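Side-chain contact in 455aa long hypothetical phospho-sugar mutase (PDB 2F7L), which interconverts the 6- and 1-phosphates of glucosamine and galactosamine in the synthesis of UDP-N-acetylglucosamine and UDP-N-acetylgalactosamine: residues E216-F219 and D220-K223. Residues are numbered along the deposited sequence; the frame is centred on the assembly and turned at random.
Sequences EPTF and DSLK
Glu-216 meets Ser-221 through its backbone: the carbonyl O lies 2.9 Å from Ser-221 OG, while the acidic side chain touches His-98 and forms a long, weak ion pair with Arg-246. Next, Pro-217 offers a compact apolar ring, whose CB sits 4.0 Å from CD2 of Leu-222, with the other methyl, CD1, almost as near. Having no N-H to bury, proline suits this largely enclosed place. Thr-218 and Ser-221 then exchange bonds in the reciprocal pattern of a capping box. Thr-218 N donates to Ser-221 OG at 2.6 Å, and Ser-221 N donates in return to Thr-218 OG1 at 2.9 Å, the latter bond fairly straight (162°). Each hydroxyl stands between its own backbone N and carbonyl carbon (chi1 near 60° in both), which turns it back over the chain to meet the other residue's amide. Short hydroxyl side chains suit both places because they can accept a bond so close to the backbone. Thr-218 O receives Leu-222 N at 2.8 Å, nearly head-on, giving a first helix-like i to i+4 bond. Replacing Leu-222 by an alanine would probably open a gap beside Pro-217, since the branched end that meets the proline ring would be lost. The CB of Phe-219 points away overall from residues 220-223, and its ring meets Trp-258 with the planes inclined at about 30°. Beyond it, the bent chain of Lys-223 brings NZ to Asp-220 OD2 (2.8 Å) from above the carboxylate plane, in a salt bridge on the exposed side. The turn leads from the loop after strand 198-201 into helix 223-231; Pro-217 and Leu-222 both rest on Ile-248 of strand 248-251, and Pro-217 also touches Asp-241, a probable magnesium ligand by analogy with related mutases.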
ATOM      1  N   GLU A 216      -9.998  -3.124   4.515  1.00 35.12           N
ATOM      2  CA  GLU A 216      -9.538  -2.527   3.282  1.00 34.74           C
ATOM      3  C   GLU A 216     -10.506  -1.458   2.814  1.00 34.35           C
ATOM      4  O   GLU A 216     -11.652  -1.750   2.509  1.00 34.22           O
ATOM      5  CB  GLU A 216      -9.373  -3.603   2.227  1.00 36.42           C
ATOM      6  CG  GLU A 216      -9.127  -3.061   0.841  1.00 38.50           C
ATOM      7  CD  GLU A 216      -9.306  -4.122  -0.220  1.00 40.01           C
ATOM      8  OE1 GLU A 216     -10.161  -5.018  -0.005  1.00 41.25           O
ATOM      9  OE2 GLU A 216      -8.615  -4.052  -1.265  1.00 40.10           O
ATOM     10  N   PRO A 217     -10.051  -0.195   2.756  1.00 33.85           N
ATOM     11  CA  PRO A 217     -10.879   0.932   2.330  1.00 33.42           C
ATOM     12  C   PRO A 217     -11.281   0.926   0.851  1.00 33.14           C
ATOM     13  O   PRO A 217     -10.455   1.086  -0.050  1.00 33.46           O
ATOM     14  CB  PRO A 217     -10.027   2.137   2.719  1.00 33.03           C
ATOM     15  CG  PRO A 217      -8.654   1.638   2.524  1.00 33.26           C
ATOM     16  CD  PRO A 217      -8.709   0.271   3.141  1.00 33.56           C
ATOM     17  N   THR A 218     -12.575   0.746   0.618  1.00 33.15           N
ATOM     18  CA  THR A 218     -13.139   0.693  -0.734  1.00 31.60           C
ATOM     19  C   THR A 218     -14.390   1.556  -0.739  1.00 32.85           C
ATOM     20  O   THR A 218     -14.912   1.903   0.330  1.00 32.74           O
ATOM     21  CB  THR A 218     -13.563  -0.732  -1.093  1.00 29.03           C
ATOM     22  OG1 THR A 218     -14.570  -1.164  -0.174  1.00 25.95           O
ATOM     23  CG2 THR A 218     -12.387  -1.678  -1.009  1.00 25.96           C
ATOM     24  N   PHE A 219     -14.868   1.914  -1.931  1.00 34.03           N
ATOM     25  CA  PHE A 219     -16.080   2.721  -2.015  1.00 34.38           C
ATOM     26  C   PHE A 219     -17.171   2.013  -1.219  1.00 35.23           C
ATOM     27  O   PHE A 219     -18.061   2.650  -0.661  1.00 35.84           O
ATOM     28  CB  PHE A 219     -16.560   2.877  -3.456  1.00 33.62           C
ATOM     29  CG  PHE A 219     -15.702   3.762  -4.290  1.00 33.79           C
ATOM     30  CD1 PHE A 219     -14.534   3.279  -4.874  1.00 35.30           C
ATOM     31  CD2 PHE A 219     -16.067   5.078  -4.519  1.00 34.02           C
ATOM     32  CE1 PHE A 219     -13.734   4.106  -5.689  1.00 34.89           C
ATOM     33  CE2 PHE A 219     -15.281   5.911  -5.321  1.00 34.40           C
ATOM     34  CZ  PHE A 219     -14.110   5.421  -5.907  1.00 34.46           C
ATOM     35  N   ASP A 220     -17.111   0.690  -1.150  1.00 36.53           N
ATOM     36  CA  ASP A 220     -18.141  -0.016  -0.411  1.00 37.64           C
ATOM     37  C   ASP A 220     -17.947  -0.017   1.100  1.00 37.23           C
ATOM     38  O   ASP A 220     -18.911   0.155   1.844  1.00 37.22           O
ATOM     39  CB  ASP A 220     -18.266  -1.449  -0.907  1.00 40.59           C
ATOM     40  CG  ASP A 220     -19.678  -1.971  -0.762  1.00 43.94           C
ATOM     41  OD1 ASP A 220     -19.971  -2.752   0.186  1.00 45.07           O
ATOM     42  OD2 ASP A 220     -20.509  -1.557  -1.605  1.00 46.16           O
ATOM     43  N   SER A 221     -16.709  -0.210   1.557  1.00 36.27           N
ATOM     44  CA  SER A 221     -16.437  -0.241   2.988  1.00 34.68           C
ATOM     45  C   SER A 221     -16.497   1.147   3.589  1.00 34.90           C
ATOM     46  O   SER A 221     -16.803   1.301   4.770  1.00 34.48           O
ATOM     47  CB  SER A 221     -15.067  -0.862   3.262  1.00 33.74           C
ATOM     48  OG  SER A 221     -14.035  -0.138   2.621  1.00 32.39           O
ATOM     49  N   LEU A 222     -16.201   2.158   2.780  1.00 34.56           N
ATOM     50  CA  LEU A 222     -16.216   3.514   3.277  1.00 35.85           C
ATOM     51  C   LEU A 222     -17.616   4.065   3.217  1.00 37.72           C
ATOM     52  O   LEU A 222     -17.901   5.116   3.791  1.00 38.85           O
ATOM     53  CB  LEU A 222     -15.275   4.394   2.465  1.00 34.68           C
ATOM     54  CG  LEU A 222     -13.824   3.927   2.558  1.00 34.62           C
ATOM     55  CD1 LEU A 222     -12.920   4.911   1.857  1.00 33.32           C
ATOM     56  CD2 LEU A 222     -13.424   3.783   4.017  1.00 33.39           C
ATOM     57  N   LYS A 223     -18.494   3.342   2.531  1.00 38.41           N
ATOM     58  CA  LYS A 223     -19.889   3.749   2.388  1.00 39.18           C
ATOM     59  C   LYS A 223     -20.397   4.584   3.571  1.00 38.08           C
ATOM     60  O   LYS A 223     -20.760   5.744   3.409  1.00 38.02           O
ATOM     61  CB  LYS A 223     -20.785   2.507   2.225  1.00 41.34           C
ATOM     62  CG  LYS A 223     -21.731   2.537   1.029  1.00 43.84           C
ATOM     63  CD  LYS A 223     -20.954   2.801  -0.276  1.00 47.88           C
ATOM     64  CE  LYS A 223     -21.727   2.384  -1.561  1.00 49.71           C
ATOM     65  NZ  LYS A 223     -21.929   0.897  -1.629  1.00 50.57           N
TER